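Local coordinates for ferric vibriobactin ABC transporter, periplasmic ferric vibriobactin-binding protein (PDB 3R5T) that binds ferric vibriobactin in the periplasm and probably delivers it to an ABC transporter in the inner membrane for iron uptake, at residues L215-Y219 with E220-Q224; K152-R155 with D156-L160; F55-Q58 with W59-A63. One frame throughout, in Å; residues are numbered along the deposited sequence. Where two conformers were deposited one is given.

Contact 1: L215-Y219 with E220-Q224. With VBN ((4S,5R)-N-{3-[(2,3-dihydroxybenzoyl)amino]propyl}-2-(2,3-dihydroxyphenyl)-N-[3-({[(4S,5R)-2-(2,3-dihydroxyphenyl)-5-met hyl-4,5-dihydro-1,3-oxazol-4-yl]carbonyl}amino)propyl]-5-methyl-4,5-dihydro-1,3-oxazole-4-carboxamide), chain B.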
# COMPACT_ATOMS: atom_id res chain seq x y z
N LEU A 215 -5.09 -3.97 -12.03
CA LEU A 215 -5.09 -4.30 -13.45
C LEU A 215 -5.12 -2.98 -14.21
O LEU A 215 -6.04 -2.18 -14.02
CB LEU A 215 -6.32 -5.14 -13.83
CG LEU A 215 -6.29 -5.74 -15.24
CD1 LEU A 215 -5.21 -6.79 -15.35
CD2 LEU A 215 -7.62 -6.37 -15.60
N ARG A 216 -4.11 -2.75 -15.05
CA ARG A 216 -4.10 -1.59 -15.92
C ARG A 216 -4.94 -1.89 -17.15
O ARG A 216 -4.77 -2.95 -17.77
CB ARG A 216 -2.66 -1.23 -16.30
CG ARG A 216 -1.96 -0.34 -15.30
CD ARG A 216 -1.80 -0.97 -13.94
NE ARG A 216 -0.73 -0.28 -13.23
CZ ARG A 216 -0.24 -0.65 -12.06
NH1 ARG A 216 -0.74 -1.69 -11.41
NH2 ARG A 216 0.76 0.06 -11.53
N ILE A 217 -5.84 -0.97 -17.51
CA ILE A 217 -6.83 -1.23 -18.55
C ILE A 217 -7.05 -0.00 -19.46
O ILE A 217 -6.91 1.14 -19.01
CB ILE A 217 -8.19 -1.65 -17.92
CG1 ILE A 217 -8.80 -0.49 -17.14
CG2 ILE A 217 -8.03 -2.91 -17.04
CD1 ILE A 217 -10.19 -0.74 -16.61
N HIS A 218 -7.43 -0.23 -20.71
CA HIS A 218 -7.91 0.87 -21.54
C HIS A 218 -9.11 1.51 -20.86
O HIS A 218 -9.92 0.82 -20.21
CB HIS A 218 -8.31 0.40 -22.94
CG HIS A 218 -7.17 -0.11 -23.76
ND1 HIS A 218 -7.36 -0.88 -24.89
CD2 HIS A 218 -5.83 0.04 -23.63
CE1 HIS A 218 -6.18 -1.18 -25.41
NE2 HIS A 218 -5.24 -0.64 -24.66
N TYR A 219 -9.20 2.83 -21.00
CA TYR A 219 -10.25 3.64 -20.39
C TYR A 219 -11.65 3.08 -20.60
O TYR A 219 -12.45 3.04 -19.67
CB TYR A 219 -10.18 5.04 -20.97
CG TYR A 219 -11.34 5.95 -20.62
CD1 TYR A 219 -12.27 6.31 -21.59
CD2 TYR A 219 -11.51 6.43 -19.33
CE1 TYR A 219 -13.32 7.15 -21.30
CE2 TYR A 219 -12.58 7.27 -19.02
CZ TYR A 219 -13.48 7.61 -20.01
OH TYR A 219 -14.52 8.45 -19.74
N GLU A 220 -11.93 2.65 -21.83
CA GLU A 220 -13.27 2.17 -22.18
C GLU A 220 -13.78 1.05 -21.27
O GLU A 220 -14.99 0.91 -21.06
CB GLU A 220 -13.34 1.69 -23.64
CG GLU A 220 -13.29 2.79 -24.67
CD GLU A 220 -11.98 3.53 -24.66
OE1 GLU A 220 -10.94 2.86 -24.46
OE2 GLU A 220 -11.99 4.77 -24.83
N HIS A 221 -12.87 0.23 -20.75
CA HIS A 221 -13.30 -0.87 -19.89
C HIS A 221 -13.96 -0.40 -18.59
O HIS A 221 -14.70 -1.18 -17.97
CB HIS A 221 -12.14 -1.82 -19.57
CG HIS A 221 -11.68 -2.64 -20.74
ND1 HIS A 221 -12.49 -3.55 -21.38
CD2 HIS A 221 -10.48 -2.70 -21.36
CE1 HIS A 221 -11.82 -4.12 -22.36
NE2 HIS A 221 -10.59 -3.62 -22.37
N LEU A 222 -13.68 0.82 -18.16
CA LEU A 222 -14.35 1.37 -16.98
C LEU A 222 -15.86 1.33 -17.11
O LEU A 222 -16.57 1.15 -16.12
CB LEU A 222 -13.90 2.81 -16.70
CG LEU A 222 -12.48 3.05 -16.17
CD1 LEU A 222 -12.26 4.55 -16.04
CD2 LEU A 222 -12.25 2.34 -14.83
N THR A 223 -16.36 1.48 -18.34
CA THR A 223 -17.81 1.45 -18.55
C THR A 223 -18.42 0.09 -18.26
O THR A 223 -19.63 -0.02 -18.12
CB THR A 223 -18.21 1.83 -19.99
OG1 THR A 223 -17.74 0.82 -20.90
CG2 THR A 223 -17.65 3.19 -20.38
N GLN A 224 -17.58 -0.95 -18.16
CA GLN A 224 -18.05 -2.32 -17.98
C GLN A 224 -18.10 -2.76 -16.52
O GLN A 224 -18.55 -3.87 -16.23
CB GLN A 224 -17.20 -3.28 -18.81
CG GLN A 224 -17.26 -2.97 -20.30
CD GLN A 224 -16.32 -3.84 -21.13
OE1 GLN A 224 -15.10 -3.75 -21.01
NE2 GLN A 224 -16.89 -4.67 -22.00
C VBN B . 2.45 5.69 -12.76
N VBN B . 3.97 4.17 -11.42
O VBN B . 2.07 4.81 -13.45
CA VBN B . 3.66 5.53 -11.85
CB VBN B . 5.03 5.95 -12.51
CAB VBN B . 2.20 9.65 -5.11
OAC VBN B . -2.89 4.64 -11.80
OAD VBN B . 3.94 9.37 -9.34
OAF VBN B . 1.56 2.01 -8.71
OAG VBN B . 4.16 -1.05 -11.15
OAH VBN B . 4.54 2.59 -8.56
OAI VBN B . 1.05 3.83 -10.59
OAJ VBN B . 3.48 1.58 -10.99
OAK VBN B . 3.25 4.98 -8.67
CAL VBN B . -2.16 1.66 -8.95
CAM VBN B . 6.83 0.57 -13.18
CAN VBN B . 5.99 4.34 -5.62
CAO VBN B . -0.81 1.43 -8.52
CAP VBN B . 6.07 -0.44 -12.52
CAQ VBN B . 5.72 3.29 -6.56
CAR VBN B . -2.44 2.65 -9.96
CAS VBN B . 6.44 1.92 -13.11
CAT VBN B . 5.35 5.60 -5.74
CAU VBN B . -0.53 7.07 -13.66
CAV VBN B . 1.55 9.42 -12.13
CAW VBN B . -1.02 5.61 -13.67
CAX VBN B . 1.94 10.49 -11.08
CAY VBN B . 0.95 7.27 -14.00
CAZ VBN B . 2.42 8.15 -12.11
NBB VBN B . -0.70 4.80 -12.49
NBC VBN B . 1.71 10.00 -9.73
NBD VBN B . 2.59 7.29 -7.65
OBF VBN B . 4.00 8.11 -5.98
CBG VBN B . -1.76 4.34 -11.62
CBH VBN B . 2.81 9.42 -8.94
CBJ VBN B . 4.82 3.64 -12.45
CBK VBN B . 0.25 2.18 -9.11
CBL VBN B . 4.91 -0.09 -11.79
CBM VBN B . 4.82 3.54 -7.59
CBN VBN B . -0.01 3.11 -10.07
CBO VBN B . 4.56 1.19 -11.73
CBP VBN B . 4.21 4.76 -7.71
CBQ VBN B . -1.42 3.35 -10.52
CBR VBN B . 5.36 2.24 -12.39
CBS VBN B . 4.47 5.82 -6.74
CBU VBN B . 3.08 9.24 -6.28
CBW VBN B . 3.85 7.17 -6.99
CBX VBN B . 2.39 8.75 -7.65
NBY VBN B . 1.90 7.04 -12.91
OG1 VBN B . 5.58 4.67 -13.04
CG2 VBN B . 5.95 6.87 -11.72
O HOH W 1 -10.18 0.60 -25.88
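The Tyr219 ring receives the Glu220 carboxylate at its edge, OE2 lying in the ring plane 3.6 Å from CD1, with the two planes 81° apart. Leu222 comes to the other ortho carbon obliquely, its CD1 3.9 Å from Tyr219 CD2. The buried ring also touches Ile248 and Asn177, and its OH is hydrogen-bonded to Asp246. The His221 imidazole has Gln224 OE1 and the backbone N of His218 at its edge and stacks on Trp204; its ND1 donates to Gln224 OE1 at 2.6 Å, almost in the ring plane, which fixes the ring's rotation. Ile217 CD1 touches His221 CB at 3.7 Å and Leu222 CD2 at 4.1 Å. His218, at the surface, shares a water with Glu220 OE1, though the histidine's bond is weak. Backbone bonds His221 N to His218 O (3.1 Å) and Leu222 N to Tyr219 O (3.0 Å) begin a run of i to i+3 turns. A catechol ring of vibriobactin lies over one face of the Arg216 guanidinium, offset toward its rim; at the edge, in plane, NH2 is 3.2 Å from VBN OAJ, and NH1 is paired with Asp213. This succession of turns after edge strand 214-217 thus adjoins the siderophore pocket of this periplasmic binding protein.

Contact 2: K152-R155 with D156-L160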
# COMPACT_ATOMS: atom_id res chain seq x y z
N LYS A 152 -12.43 -5.98 13.17
CA LYS A 152 -13.55 -6.79 13.63
C LYS A 152 -14.65 -5.90 14.18
O LYS A 152 -15.82 -6.03 13.81
CB LYS A 152 -13.07 -7.75 14.72
CG LYS A 152 -12.41 -9.00 14.20
CD LYS A 152 -13.30 -10.21 14.46
CE LYS A 152 -12.63 -11.48 13.97
NZ LYS A 152 -12.41 -11.44 12.50
N GLN A 153 -14.26 -5.00 15.07
CA GLN A 153 -15.23 -4.09 15.69
C GLN A 153 -15.89 -3.21 14.63
O GLN A 153 -17.10 -3.00 14.63
CB GLN A 153 -14.54 -3.19 16.71
CG GLN A 153 -14.13 -3.86 18.00
CD GLN A 153 -13.42 -2.87 18.90
OE1 GLN A 153 -13.91 -2.54 19.99
NE2 GLN A 153 -12.29 -2.34 18.44
N VAL A 154 -15.07 -2.69 13.72
CA VAL A 154 -15.58 -1.81 12.69
C VAL A 154 -16.53 -2.57 11.77
O VAL A 154 -17.61 -2.07 11.42
CB VAL A 154 -14.43 -1.22 11.87
CG1 VAL A 154 -14.97 -0.49 10.65
CG2 VAL A 154 -13.55 -0.30 12.74
N ARG A 155 -16.13 -3.76 11.36
CA ARG A 155 -16.94 -4.59 10.47
C ARG A 155 -18.36 -4.73 11.01
O ARG A 155 -19.33 -4.74 10.24
CB ARG A 155 -16.28 -5.96 10.30
CG ARG A 155 -16.97 -6.88 9.31
CD ARG A 155 -16.08 -8.07 8.99
NE ARG A 155 -15.92 -8.95 10.14
CZ ARG A 155 -14.78 -9.14 10.80
NH1 ARG A 155 -13.67 -8.50 10.44
NH2 ARG A 155 -14.75 -9.97 11.84
N ASP A 156 -18.48 -4.84 12.33
CA ASP A 156 -19.76 -5.03 13.01
C ASP A 156 -20.66 -3.80 13.11
O ASP A 156 -21.83 -3.92 13.46
CB ASP A 156 -19.53 -5.57 14.43
CG ASP A 156 -19.15 -7.03 14.44
OD1 ASP A 156 -19.39 -7.72 13.42
OD2 ASP A 156 -18.62 -7.49 15.48
N VAL A 157 -20.12 -2.62 12.84
CA VAL A 157 -20.92 -1.40 12.92
C VAL A 157 -21.16 -0.69 11.58
O VAL A 157 -21.99 0.21 11.49
CB VAL A 157 -20.32 -0.37 13.92
CG1 VAL A 157 -20.17 -0.99 15.30
CG2 VAL A 157 -18.98 0.15 13.40
N LEU A 158 -20.44 -1.09 10.54
CA LEU A 158 -20.66 -0.46 9.24
C LEU A 158 -21.96 -0.93 8.60
O LEU A 158 -22.29 -2.12 8.62
CB LEU A 158 -19.50 -0.74 8.27
CG LEU A 158 -18.10 -0.27 8.64
CD1 LEU A 158 -17.14 -0.64 7.53
CD2 LEU A 158 -18.07 1.22 8.91
N ASP A 159 -22.70 0.03 8.07
CA ASP A 159 -23.85 -0.28 7.24
C ASP A 159 -23.48 0.04 5.79
O ASP A 159 -23.79 1.13 5.30
CB ASP A 159 -25.08 0.53 7.67
CG ASP A 159 -25.72 -0.02 8.94
OD1 ASP A 159 -26.43 0.76 9.62
OD2 ASP A 159 -25.53 -1.21 9.25
N LEU A 160 -22.80 -0.89 5.14
CA LEU A 160 -22.34 -0.69 3.78
C LEU A 160 -23.50 -0.77 2.79
O LEU A 160 -24.52 -1.41 3.06
CB LEU A 160 -21.29 -1.74 3.41
CG LEU A 160 -19.99 -1.70 4.21
CD1 LEU A 160 -19.21 -2.99 4.02
CD2 LEU A 160 -19.16 -0.46 3.82
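Val154 and Leu158 meet because each turns a branch inward: Val154 holds CG1 opposite its own N (chi1 170°), while Leu158 places CG opposite its carbonyl carbon (chi1 -60°). CG1 of the valine then lies 3.7 Å from CG of the leucine, and both leucine methyls gather about it. This is the C-terminal end of helix 137-155, the long helix that connects the two lobes, a hallmark of the siderophore-binding family of periplasmic proteins. Branched apolar residues suit this side, since Val154 also packs on Ile279 and Leu283 of helix 272-286, and Val157 joins it on Leu283.

The opposite character appears at Asp156, which is exposed. Its N-H still follows the helical pattern, reaching Lys152 O at 3.3 Å, with a weak second bond to Gln153 O. Its carboxylate turns back over the last turn, so that CG comes 3.5 Å from Lys152 O. An acidic group beside carbonyl oxygens at a helix C-terminus is probably somewhat disfavoured, and exposure to water should soften that cost. Arg155 bends at chi3 so that its guanidinium comes back beside the Lys152 chain; in the conformer described, NH1 is hydrogen-bonded to Ser192 O.

As the chain leaves the helix, Val154 O becomes its turning point and accepts two N-H groups. Val157 N approaches at 2.9 Å from well above the carbonyl plane, and the CG2 methyl of the same residue presses on that oxygen at 3.3 Å. The second donor, Leu158 N, arrives 3.1 Å from Val154 O with a C=O...N angle of 174°, nearly in line with the carbonyl bond.

Contact 3: F55-Q58 with W59-A63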
# COMPACT_ATOMS: atom_id res chain seq x y z
N PHE A 55 7.95 11.89 0.78
CA PHE A 55 7.48 10.77 1.60
C PHE A 55 5.95 10.74 1.54
O PHE A 55 5.30 11.78 1.42
CB PHE A 55 7.89 10.98 3.06
CG PHE A 55 9.34 10.66 3.37
CD1 PHE A 55 10.11 9.86 2.54
CD2 PHE A 55 9.90 11.12 4.55
CE1 PHE A 55 11.43 9.56 2.89
CE2 PHE A 55 11.21 10.82 4.90
CZ PHE A 55 11.97 10.03 4.06
N PHE A 56 5.35 9.57 1.68
CA PHE A 56 3.88 9.51 1.72
C PHE A 56 3.34 10.25 2.92
O PHE A 56 3.85 10.09 4.04
CB PHE A 56 3.34 8.07 1.69
CG PHE A 56 3.55 7.35 0.39
CD1 PHE A 56 3.23 7.96 -0.82
CD2 PHE A 56 4.08 6.07 0.36
CE1 PHE A 56 3.42 7.29 -2.03
CE2 PHE A 56 4.26 5.39 -0.84
CZ PHE A 56 3.96 6.01 -2.03
N GLU A 57 2.30 11.05 2.71
CA GLU A 57 1.83 11.97 3.75
C GLU A 57 1.27 11.29 4.99
O GLU A 57 1.32 11.86 6.08
CB GLU A 57 0.78 12.93 3.16
CG GLU A 57 0.41 14.08 4.08
CD GLU A 57 1.58 15.03 4.39
OE1 GLU A 57 2.63 14.99 3.72
OE2 GLU A 57 1.42 15.83 5.33
N GLN A 58 0.75 10.09 4.84
CA GLN A 58 0.22 9.39 6.01
C GLN A 58 1.27 9.14 7.10
O GLN A 58 0.90 8.96 8.27
CB GLN A 58 -0.47 8.08 5.62
CG GLN A 58 0.45 7.04 4.96
CD GLN A 58 0.46 7.11 3.46
OE1 GLN A 58 0.14 8.16 2.87
NE2 GLN A 58 0.83 6.00 2.81
N TRP A 59 2.55 9.06 6.71
CA TRP A 59 3.63 8.79 7.68
C TRP A 59 4.79 9.77 7.66
O TRP A 59 5.74 9.62 8.44
CB TRP A 59 4.14 7.32 7.61
CG TRP A 59 4.55 6.83 6.26
CD1 TRP A 59 3.85 5.98 5.46
CD2 TRP A 59 5.77 7.13 5.56
NE1 TRP A 59 4.54 5.73 4.30
CE2 TRP A 59 5.72 6.43 4.33
CE3 TRP A 59 6.89 7.91 5.85
CZ2 TRP A 59 6.75 6.49 3.40
CZ3 TRP A 59 7.90 7.96 4.92
CH2 TRP A 59 7.83 7.26 3.72
N ARG A 60 4.71 10.79 6.81
CA ARG A 60 5.80 11.76 6.70
C ARG A 60 6.22 12.35 8.04
O ARG A 60 7.41 12.37 8.37
CB ARG A 60 5.43 12.90 5.74
CG ARG A 60 6.55 13.93 5.53
CD ARG A 60 6.09 15.10 4.68
NE ARG A 60 4.88 15.72 5.21
CZ ARG A 60 4.86 16.64 6.16
NH1 ARG A 60 5.99 17.07 6.72
NH2 ARG A 60 3.70 17.14 6.56
N LYS A 61 5.25 12.84 8.81
CA LYS A 61 5.59 13.50 10.07
C LYS A 61 6.24 12.53 11.06
O LYS A 61 7.16 12.92 11.79
CB LYS A 61 4.36 14.15 10.70
CG LYS A 61 3.80 15.28 9.85
CD LYS A 61 2.68 16.03 10.57
CE LYS A 61 1.47 15.14 10.80
NZ LYS A 61 0.85 14.66 9.53
N LEU A 62 5.77 11.28 11.09
CA LEU A 62 6.39 10.26 11.91
C LEU A 62 7.83 9.97 11.46
O LEU A 62 8.74 9.84 12.28
CB LEU A 62 5.55 8.98 11.91
CG LEU A 62 6.06 7.84 12.79
CD1 LEU A 62 6.07 8.26 14.25
CD2 LEU A 62 5.22 6.59 12.60
N ALA A 63 8.05 9.88 10.14
CA ALA A 63 9.39 9.67 9.62
C ALA A 63 10.32 10.81 10.05
O ALA A 63 11.45 10.58 10.50
CB ALA A 63 9.37 9.55 8.11
O HOH W 2 2.34 12.59 8.51
O HOH W 3 -0.77 15.54 7.19
O HOH W 4 2.83 10.85 10.41
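Trp59, in the N-cap position before helix 60-65, folds its indole back beneath the preceding loop, with CG set between the backbone N and the carbonyl carbon (chi1 52°). Its CZ3 sits over one face of the Phe55 ring, 3.4 Å from Phe55 CG, while the rings as wholes are oblique, their planes 44° apart. NE1 lies at the edge of the Phe56 ring, 4.0 Å from Phe56 CD2, and 3.7 Å from Phe56 CB; the Phe56 side chain also touches vibriobactin. Phe56 N passes over a face of the indole and is buried with no hydrogen-bond partner in the model; the indole's pi face may partly compensate. Trp59 N closes the turn by donating to Phe56 O at 3.1 Å.

Arg60 follows, running beside Glu57 in the same direction. It grips the carboxylate side-on with two nearly straight bonds, NE to OE1 at 2.8 Å and NH2 to OE2 at 2.9 Å, both on the syn side; NH1 pairs with Glu64. This two-point grip fixes the rotation of both flat groups near the surface. Lys61 is linked to Glu57 through two waters, one of which also accepts from Lys61 N and donates to Glu57 O. Leu62 N likewise meets a water, weakly shared with Gln58 O. Ala63, with only a methyl, meets the Phe55 ring obliquely, CB 3.9 Å from Phe55 CE2.

The loop thus leads from strand 44-49 into helix 60-65, with Trp59 wedged between Val31, Thr34 and Leu38 of helix 31-39 and Phe273 of helix 272-286.

In the fold
Contacts 1 and 3 both border the siderophore, on opposite sides of the chain's centre, while contact 2 lies at the far end of the long helix, away from the pocket, its centre about 31 Å and 28 Å from the centres of contacts 1 and 3. Contact 3 is the nearest to the middle of the molecule and has the most aromatic interior, backed by a surface salt bridge. Contact 1 mixes a buried tyrosine and leucine with exposed histidine and glutamate, and contact 2 rests mainly on backbone bonds and aliphatic branches. Helix 272-286 is common ground, packing against both contact 2 and contact 3. Every one is partly buried.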